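Long-range contacts in myosin-I heavy chain (PDB 5EJQ), which is an actin-based motor with ATPase activity involved in early phagocytosis and adhesion, this chain being a MyTH4-FERM domain of its tail: residues A[338-343]-A[386-391]; A[402-407]-A[442-447]. The protein carries 3 engineered substitutions. All blocks are in the same frame, centred on the assembly; numbering follows the deposited sequence.

Contact 1. Residues A[338-343]-A[386-391]; sequences GSLKLQ and KGLSPE
Q343 and L340, one turn apart on helix 331-346, meet L388 in the turn that leads into helix 390-402, and the two backbones come no nearer, CA to CA, than the 7.0 Å between Q343 and P390. Such a gap has to be bridged by side chains, and the amide of Q343 does most of it. Its NE2 gives a hydrogen bond of 2.9 Å to the carbonyl O of L388, with an angle of 155° at the hydrogen. The donor lies in the carbonyl plane, on a lone pair, and the acceptor lies nearly in the amide plane. CG stands anti to the backbone N (chi1 180°), which carries the chain out toward the turn, and a bend at chi2 then turns the amide to the L388 carbonyl; the two side chains cross at about a right angle, with CG of Q343 4.1 Å from CB of L388. Beside this polar bridge, CD2 of L340 packs against CD1 of L388 at 3.9 Å, while Q396 of the following helix touches both leucines. The turn has its own constraints: a side chain at G387 would collide with the carbonyl O of K386 at these backbone angles, and S389 is the N-cap of helix 390-402, its OG bonding to the N of D392. D348 adds a second tie, its OD1 accepting from both Q343 NE2 and the backbone N of G387. With an alanine in place of Q343, the carbonyl of L388 would probably lose its donor and D348 one of the two groups it holds. NE2 serves two acceptors, which probably fixes the flip of the amide: within the helical FERM central domain, one side chain joins a helix to a helix-entry turn by directed bonding, with leucine packing beside it.

Contact 2. Residues A[402-407]-A[442-447]; sequences EKHPLA and ATSKML
M446 reaches from the edge strand 445-450 to P405, in the loop that follows helix 390-402, and its methyl does the touching. The chain leaves with CG anti to the carbonyl carbon (chi1 -80°) and bends at chi2, which sets CE 3.3 Å from the carbonyl O of P405. The same methyl lies 4.1 Å from CB of P405 and also meets CD2 of L406, so it sits against a small surface formed by the type I turn H404-A407. That turn is braced from within, the N of L406 giving a hydrogen bond of 3.0 Å to ND1 of H404, though tilted 22° from the ring plane. P405 in turn lays its CD over one face of the imidazole, offset toward the rim.

S444 makes the second link. It belongs with K445 to a G1 beta bulge opposite D440, and its OG shares a water with H404, at 2.6 Å from OG and 2.9 Å from NE2. The ring of Y333 meets the imidazole, its plane turned by about 55°, and Y439 also touches it.

No direct hydrogen bond crosses between the two segments. A methionine methyl and a bridging water join the end of the helical central lobe to the last strand of a four-stranded sheet, consistent with the seam between the F2 and F3 lobes of FERM domains, and H404 uses both ring nitrogens, one to shape its turn and one to reach across.

In the fold
Contacts 1 and 2 follow one another along the chain, and helix 390-402 runs between them: its capped start lies in contact 1, and 402-407 takes in its C-terminal end region. Their centres are about 23 Å apart and their nearest atoms about 10 Å, so they do not touch. Helix 331-346 is a second connection, since it carries 338-343 and also Y333, whose ring meets H404. Contact 1 is internal to the helical lobe, whereas contact 2 joins that lobe to a sheet. The centres of contacts 1 and 2 lie about 37 and 30 Å from the chain's centre, on the same side of it, and neither includes a residue of the glutamic acid or glycine pockets.

Contact 1. Residues A[338-343]-A[386-391]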
ATOM      1  N   GLY A 338     -31.359   6.850  -3.468  1.00 20.06           N
ATOM      2  CA  GLY A 338     -31.527   6.362  -2.100  1.00 20.19           C
ATOM      3  C   GLY A 338     -32.854   5.675  -1.813  1.00 21.85           C
ATOM      4  O   GLY A 338     -32.888   4.678  -1.088  1.00 20.69           O
ATOM      5  N   SER A 339     -33.955   6.169  -2.407  1.00 18.56           N
ATOM      6  CA  SER A 339     -35.300   5.579  -2.210  1.00 18.08           C
ATOM      7  C   SER A 339     -35.422   4.247  -2.930  1.00 21.45           C
ATOM      8  O   SER A 339     -36.083   3.329  -2.428  1.00 20.95           O
ATOM      9  CB  SER A 339     -36.390   6.553  -2.649  1.00 21.65           C
ATOM     10  OG  SER A 339     -36.241   6.916  -4.010  1.00 26.37           O
ATOM     11  N   LEU A 340     -34.761   4.123  -4.104  1.00 18.31           N
ATOM     12  CA  LEU A 340     -34.704   2.852  -4.835  1.00 18.36           C
ATOM     13  C   LEU A 340     -33.866   1.826  -4.073  1.00 22.20           C
ATOM     14  O   LEU A 340     -34.201   0.641  -4.083  1.00 20.10           O
ATOM     15  CB  LEU A 340     -34.134   3.037  -6.250  1.00 18.05           C
ATOM     16  CG  LEU A 340     -35.125   3.601  -7.268  1.00 21.70           C
ATOM     17  CD1 LEU A 340     -34.400   4.070  -8.511  1.00 20.62           C
ATOM     18  CD2 LEU A 340     -36.259   2.591  -7.574  1.00 22.58           C
ATOM     19  N   LYS A 341     -32.773   2.287  -3.419  1.00 20.21           N
ATOM     20  CA  LYS A 341     -31.915   1.412  -2.617  1.00 20.61           C
ATOM     21  C   LYS A 341     -32.701   0.878  -1.422  1.00 23.90           C
ATOM     22  O   LYS A 341     -32.634  -0.328  -1.134  1.00 22.77           O
ATOM     23  CB  LYS A 341     -30.634   2.130  -2.151  1.00 22.71           C
ATOM     24  CG  LYS A 341     -29.690   1.169  -1.407  1.00 33.57           C
ATOM     25  CD  LYS A 341     -28.316   1.725  -1.252  1.00 41.60           C
ATOM     26  CE  LYS A 341     -27.328   1.031  -2.157  1.00 48.94           C
ATOM     27  NZ  LYS A 341     -25.912   1.329  -1.783  1.00 45.59           N
ATOM     28  N   LEU A 342     -33.463   1.765  -0.750  1.00 21.11           N
ATOM     29  CA  LEU A 342     -34.326   1.350   0.370  1.00 21.63           C
ATOM     30  C   LEU A 342     -35.381   0.348  -0.129  1.00 24.80           C
ATOM     31  O   LEU A 342     -35.562  -0.697   0.501  1.00 22.68           O
ATOM     32  CB  LEU A 342     -34.962   2.569   1.065  1.00 21.77           C
ATOM     33  CG  LEU A 342     -35.905   2.318   2.258  1.00 26.85           C
ATOM     34  CD1 LEU A 342     -35.211   1.537   3.414  1.00 27.78           C
ATOM     35  CD2 LEU A 342     -36.419   3.621   2.782  1.00 27.30           C
ATOM     36  N   GLN A 343     -36.016   0.624  -1.304  1.00 22.49           N
ATOM     37  CA  GLN A 343     -36.976  -0.303  -1.909  1.00 22.47           C
ATOM     38  C   GLN A 343     -36.304  -1.653  -2.179  1.00 27.89           C
ATOM     39  O   GLN A 343     -36.893  -2.688  -1.876  1.00 26.89           O
ATOM     40  CB  GLN A 343     -37.607   0.266  -3.208  1.00 23.31           C
ATOM     41  CG  GLN A 343     -38.621  -0.692  -3.880  1.00 25.50           C
ATOM     42  CD  GLN A 343     -39.921  -0.857  -3.119  1.00 27.92           C
ATOM     43  OE1 GLN A 343     -40.331   0.002  -2.347  1.00 20.83           O
ATOM     44  NE2 GLN A 343     -40.613  -1.966  -3.337  1.00 19.39           N
ATOM     45  N   LYS A 386     -43.646   1.474  -4.541  1.00 24.93           N
ATOM     46  CA  LYS A 386     -44.505   0.357  -4.124  1.00 24.33           C
ATOM     47  C   LYS A 386     -44.790  -0.640  -5.262  1.00 26.77           C
ATOM     48  O   LYS A 386     -45.198  -0.248  -6.359  1.00 26.13           O
ATOM     49  CB  LYS A 386     -45.826   0.891  -3.564  1.00 27.47           C
ATOM     50  CG  LYS A 386     -46.637  -0.197  -2.874  1.00 35.42           C
ATOM     51  CD  LYS A 386     -47.962   0.293  -2.419  1.00 34.26           C
ATOM     52  CE  LYS A 386     -48.833  -0.892  -2.105  1.00 29.71           C
ATOM     53  NZ  LYS A 386     -50.184  -0.442  -1.765  1.00 37.76           N
ATOM     54  N   GLY A 387     -44.550  -1.916  -4.991  1.00 21.56           N
ATOM     55  CA  GLY A 387     -44.789  -2.971  -5.967  1.00 20.13           C
ATOM     56  C   GLY A 387     -43.584  -3.343  -6.798  1.00 23.85           C
ATOM     57  O   GLY A 387     -43.649  -4.287  -7.595  1.00 23.73           O
ATOM     58  N   LEU A 388     -42.474  -2.600  -6.643  1.00 20.93           N
ATOM     59  CA  LEU A 388     -41.248  -2.943  -7.365  1.00 20.51           C
ATOM     60  C   LEU A 388     -40.573  -4.080  -6.639  1.00 24.88           C
ATOM     61  O   LEU A 388     -40.409  -4.007  -5.415  1.00 24.97           O
ATOM     62  CB  LEU A 388     -40.267  -1.762  -7.427  1.00 20.11           C
ATOM     63  CG  LEU A 388     -40.487  -0.673  -8.471  1.00 23.93           C
ATOM     64  CD1 LEU A 388     -39.322   0.339  -8.425  1.00 23.46           C
ATOM     65  CD2 LEU A 388     -40.578  -1.258  -9.886  1.00 23.06           C
ATOM     66  N   SER A 389     -40.194  -5.134  -7.383  1.00 21.32           N
ATOM     67  CA  SER A 389     -39.454  -6.281  -6.865  1.00 22.32           C
ATOM     68  C   SER A 389     -38.013  -5.812  -6.507  1.00 28.58           C
ATOM     69  O   SER A 389     -37.615  -4.728  -6.967  1.00 26.74           O
ATOM     70  CB  SER A 389     -39.360  -7.361  -7.946  1.00 25.00           C
ATOM     71  OG  SER A 389     -38.512  -6.936  -9.003  1.00 30.64           O
ATOM     72  N   PRO A 390     -37.189  -6.613  -5.756  1.00 27.06           N
ATOM     73  CA  PRO A 390     -35.813  -6.165  -5.472  1.00 26.62           C
ATOM     74  C   PRO A 390     -35.015  -5.980  -6.751  1.00 30.10           C
ATOM     75  O   PRO A 390     -34.324  -4.978  -6.872  1.00 30.45           O
ATOM     76  CB  PRO A 390     -35.225  -7.294  -4.608  1.00 28.77           C
ATOM     77  CG  PRO A 390     -36.126  -8.452  -4.788  1.00 33.06           C
ATOM     78  CD  PRO A 390     -37.483  -7.896  -5.083  1.00 28.35           C
ATOM     79  N   GLU A 391     -35.193  -6.896  -7.730  1.00 26.93           N
ATOM     80  CA  GLU A 391     -34.545  -6.908  -9.034  1.00 27.53           C
ATOM     81  C   GLU A 391     -34.821  -5.633  -9.846  1.00 29.60           C
ATOM     82  O   GLU A 391     -33.896  -5.076 -10.438  1.00 28.39           O
ATOM     83  CB  GLU A 391     -34.983  -8.135  -9.863  1.00 29.40           C
ATOM     84  CG  GLU A 391     -34.529  -9.470  -9.301  1.00 46.40           C
ATOM     85  CD  GLU A 391     -35.336  -9.985  -8.121  1.00 65.58           C
ATOM     86  OE1 GLU A 391     -36.556  -9.700  -8.069  1.00 40.13           O
ATOM     87  OE2 GLU A 391     -34.743 -10.641  -7.234  1.00 61.57           O
TER

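Contact 2. Residues A[402-407]-A[442-447]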
ATOM      1  N   GLU A 402     -25.646   5.064 -13.507  1.00 20.05           N
ATOM      2  CA  GLU A 402     -24.984   5.069 -14.808  1.00 19.99           C
ATOM      3  C   GLU A 402     -25.268   6.315 -15.625  1.00 27.01           C
ATOM      4  O   GLU A 402     -24.417   6.718 -16.432  1.00 25.46           O
ATOM      5  CB  GLU A 402     -25.282   3.796 -15.612  1.00 21.04           C
ATOM      6  CG  GLU A 402     -24.530   2.574 -15.087  1.00 30.38           C
ATOM      7  CD  GLU A 402     -23.010   2.537 -15.207  1.00 57.68           C
ATOM      8  OE1 GLU A 402     -22.447   3.314 -16.010  1.00 54.84           O
ATOM      9  OE2 GLU A 402     -22.381   1.698 -14.519  1.00 53.03           O
ATOM     10  N   LYS A 403     -26.427   6.953 -15.397  1.00 25.21           N
ATOM     11  CA  LYS A 403     -26.765   8.178 -16.124  1.00 26.14           C
ATOM     12  C   LYS A 403     -26.131   9.427 -15.497  1.00 27.03           C
ATOM     13  O   LYS A 403     -26.185  10.488 -16.106  1.00 27.07           O
ATOM     14  CB  LYS A 403     -28.294   8.348 -16.269  1.00 28.70           C
ATOM     15  CG  LYS A 403     -28.890   7.496 -17.372  1.00 39.53           C
ATOM     16  CD  LYS A 403     -30.403   7.666 -17.438  1.00 48.89           C
ATOM     17  CE  LYS A 403     -31.025   6.775 -18.485  1.00 60.97           C
ATOM     18  NZ  LYS A 403     -30.693   7.220 -19.866  1.00 71.33           N
ATOM     19  N   HIS A 404     -25.586   9.330 -14.275  1.00 20.84           N
ATOM     20  CA  HIS A 404     -24.968  10.498 -13.638  1.00 19.69           C
ATOM     21  C   HIS A 404     -23.703  10.949 -14.413  1.00 20.36           C
ATOM     22  O   HIS A 404     -22.994  10.078 -14.881  1.00 15.88           O
ATOM     23  CB  HIS A 404     -24.599  10.207 -12.174  1.00 20.27           C
ATOM     24  CG  HIS A 404     -24.325  11.453 -11.415  1.00 23.78           C
ATOM     25  ND1 HIS A 404     -23.062  12.021 -11.394  1.00 26.00           N
ATOM     26  CD2 HIS A 404     -25.186  12.269 -10.768  1.00 26.29           C
ATOM     27  CE1 HIS A 404     -23.181  13.135 -10.695  1.00 26.11           C
ATOM     28  NE2 HIS A 404     -24.443  13.324 -10.292  1.00 26.70           N
ATOM     29  N   PRO A 405     -23.400  12.271 -14.564  1.00 20.61           N
ATOM     30  CA  PRO A 405     -22.173  12.673 -15.287  1.00 20.57           C
ATOM     31  C   PRO A 405     -20.870  12.111 -14.696  1.00 22.17           C
ATOM     32  O   PRO A 405     -19.886  12.034 -15.412  1.00 20.88           O
ATOM     33  CB  PRO A 405     -22.178  14.207 -15.149  1.00 22.36           C
ATOM     34  CG  PRO A 405     -23.572  14.578 -14.902  1.00 26.03           C
ATOM     35  CD  PRO A 405     -24.162  13.464 -14.120  1.00 22.08           C
ATOM     36  N   LEU A 406     -20.858  11.739 -13.398  1.00 17.66           N
ATOM     37  CA  LEU A 406     -19.635  11.276 -12.724  1.00 16.95           C
ATOM     38  C   LEU A 406     -19.407   9.770 -12.808  1.00 21.93           C
ATOM     39  O   LEU A 406     -18.382   9.283 -12.340  1.00 20.66           O
ATOM     40  CB  LEU A 406     -19.590  11.769 -11.264  1.00 15.94           C
ATOM     41  CG  LEU A 406     -19.416  13.281 -11.062  1.00 18.21           C
ATOM     42  CD1 LEU A 406     -19.225  13.610  -9.608  1.00 17.53           C
ATOM     43  CD2 LEU A 406     -18.259  13.842 -11.873  1.00 19.79           C
ATOM     44  N   ALA A 407     -20.369   9.040 -13.393  1.00 19.75           N
ATOM     45  CA  ALA A 407     -20.285   7.598 -13.567  1.00 20.15           C
ATOM     46  C   ALA A 407     -19.144   7.307 -14.547  1.00 21.47           C
ATOM     47  O   ALA A 407     -18.932   8.077 -15.487  1.00 19.80           O
ATOM     48  CB  ALA A 407     -21.597   7.070 -14.139  1.00 21.29           C
ATOM     49  N   ALA A 442     -21.299  22.008  -7.376  1.00 27.31           N
ATOM     50  CA  ALA A 442     -22.357  22.895  -6.865  1.00 27.86           C
ATOM     51  C   ALA A 442     -23.587  22.957  -7.782  1.00 33.40           C
ATOM     52  O   ALA A 442     -24.690  23.216  -7.301  1.00 33.55           O
ATOM     53  CB  ALA A 442     -21.811  24.295  -6.625  1.00 28.53           C
ATOM     54  N   THR A 443     -23.397  22.722  -9.098  1.00 30.93           N
ATOM     55  CA  THR A 443     -24.455  22.794 -10.123  1.00 29.73           C
ATOM     56  C   THR A 443     -24.680  21.466 -10.842  1.00 32.56           C
ATOM     57  O   THR A 443     -25.627  21.356 -11.638  1.00 33.10           O
ATOM     58  CB  THR A 443     -24.138  23.913 -11.135  1.00 32.59           C
ATOM     59  OG1 THR A 443     -22.906  23.616 -11.806  1.00 28.06           O
ATOM     60  CG2 THR A 443     -24.064  25.302 -10.480  1.00 30.67           C
ATOM     61  N   SER A 444     -23.808  20.467 -10.588  1.00 26.79           N
ATOM     62  CA  SER A 444     -23.860  19.148 -11.231  1.00 26.87           C
ATOM     63  C   SER A 444     -23.614  19.243 -12.743  1.00 29.46           C
ATOM     64  O   SER A 444     -24.253  18.545 -13.524  1.00 30.44           O
ATOM     65  CB  SER A 444     -25.181  18.436 -10.927  1.00 31.09           C
ATOM     66  OG  SER A 444     -25.055  17.646  -9.761  1.00 39.76           O
ATOM     67  N   LYS A 445     -22.680  20.099 -13.151  1.00 23.49           N
ATOM     68  CA  LYS A 445     -22.420  20.292 -14.562  1.00 22.71           C
ATOM     69  C   LYS A 445     -20.990  20.105 -14.968  1.00 24.74           C
ATOM     70  O   LYS A 445     -20.077  20.589 -14.294  1.00 22.28           O
ATOM     71  CB  LYS A 445     -22.888  21.698 -14.992  1.00 24.34           C
ATOM     72  CG  LYS A 445     -24.400  21.851 -15.110  1.00 31.85           C
ATOM     73  CD  LYS A 445     -24.812  23.315 -14.930  1.00 43.30           C
ATOM     74  CE  LYS A 445     -26.298  23.528 -15.144  1.00 44.12           C
ATOM     75  NZ  LYS A 445     -26.691  24.951 -14.952  1.00 45.86           N
ATOM     76  N   MET A 446     -20.808  19.476 -16.133  1.00 22.25           N
ATOM     77  CA  MET A 446     -19.513  19.339 -16.796  1.00 21.80           C
ATOM     78  C   MET A 446     -19.249  20.703 -17.411  1.00 24.99           C
ATOM     79  O   MET A 446     -20.159  21.298 -17.995  1.00 26.34           O
ATOM     80  CB  MET A 446     -19.578  18.272 -17.910  1.00 23.62           C
ATOM     81  CG  MET A 446     -19.472  16.867 -17.399  1.00 26.85           C
ATOM     82  SD  MET A 446     -17.915  16.532 -16.511  1.00 30.06           S
ATOM     83  CE  MET A 446     -18.253  14.894 -15.927  1.00 27.10           C
ATOM     84  N   LEU A 447     -18.041  21.212 -17.262  1.00 21.56           N
ATOM     85  CA  LEU A 447     -17.670  22.533 -17.779  1.00 22.20           C
ATOM     86  C   LEU A 447     -16.749  22.515 -18.976  1.00 28.27           C
ATOM     87  O   LEU A 447     -16.785  23.443 -19.778  1.00 30.42           O
ATOM     88  CB  LEU A 447     -17.043  23.418 -16.672  1.00 21.68           C
ATOM     89  CG  LEU A 447     -17.842  23.666 -15.381  1.00 25.48           C
ATOM     90  CD1 LEU A 447     -17.062  24.566 -14.455  1.00 25.26           C
ATOM     91  CD2 LEU A 447     -19.209  24.293 -15.657  1.00 25.19           C
TER
HETATM   92  O   HOH W   1     -26.409  15.371  -9.694  1.00 34.01           O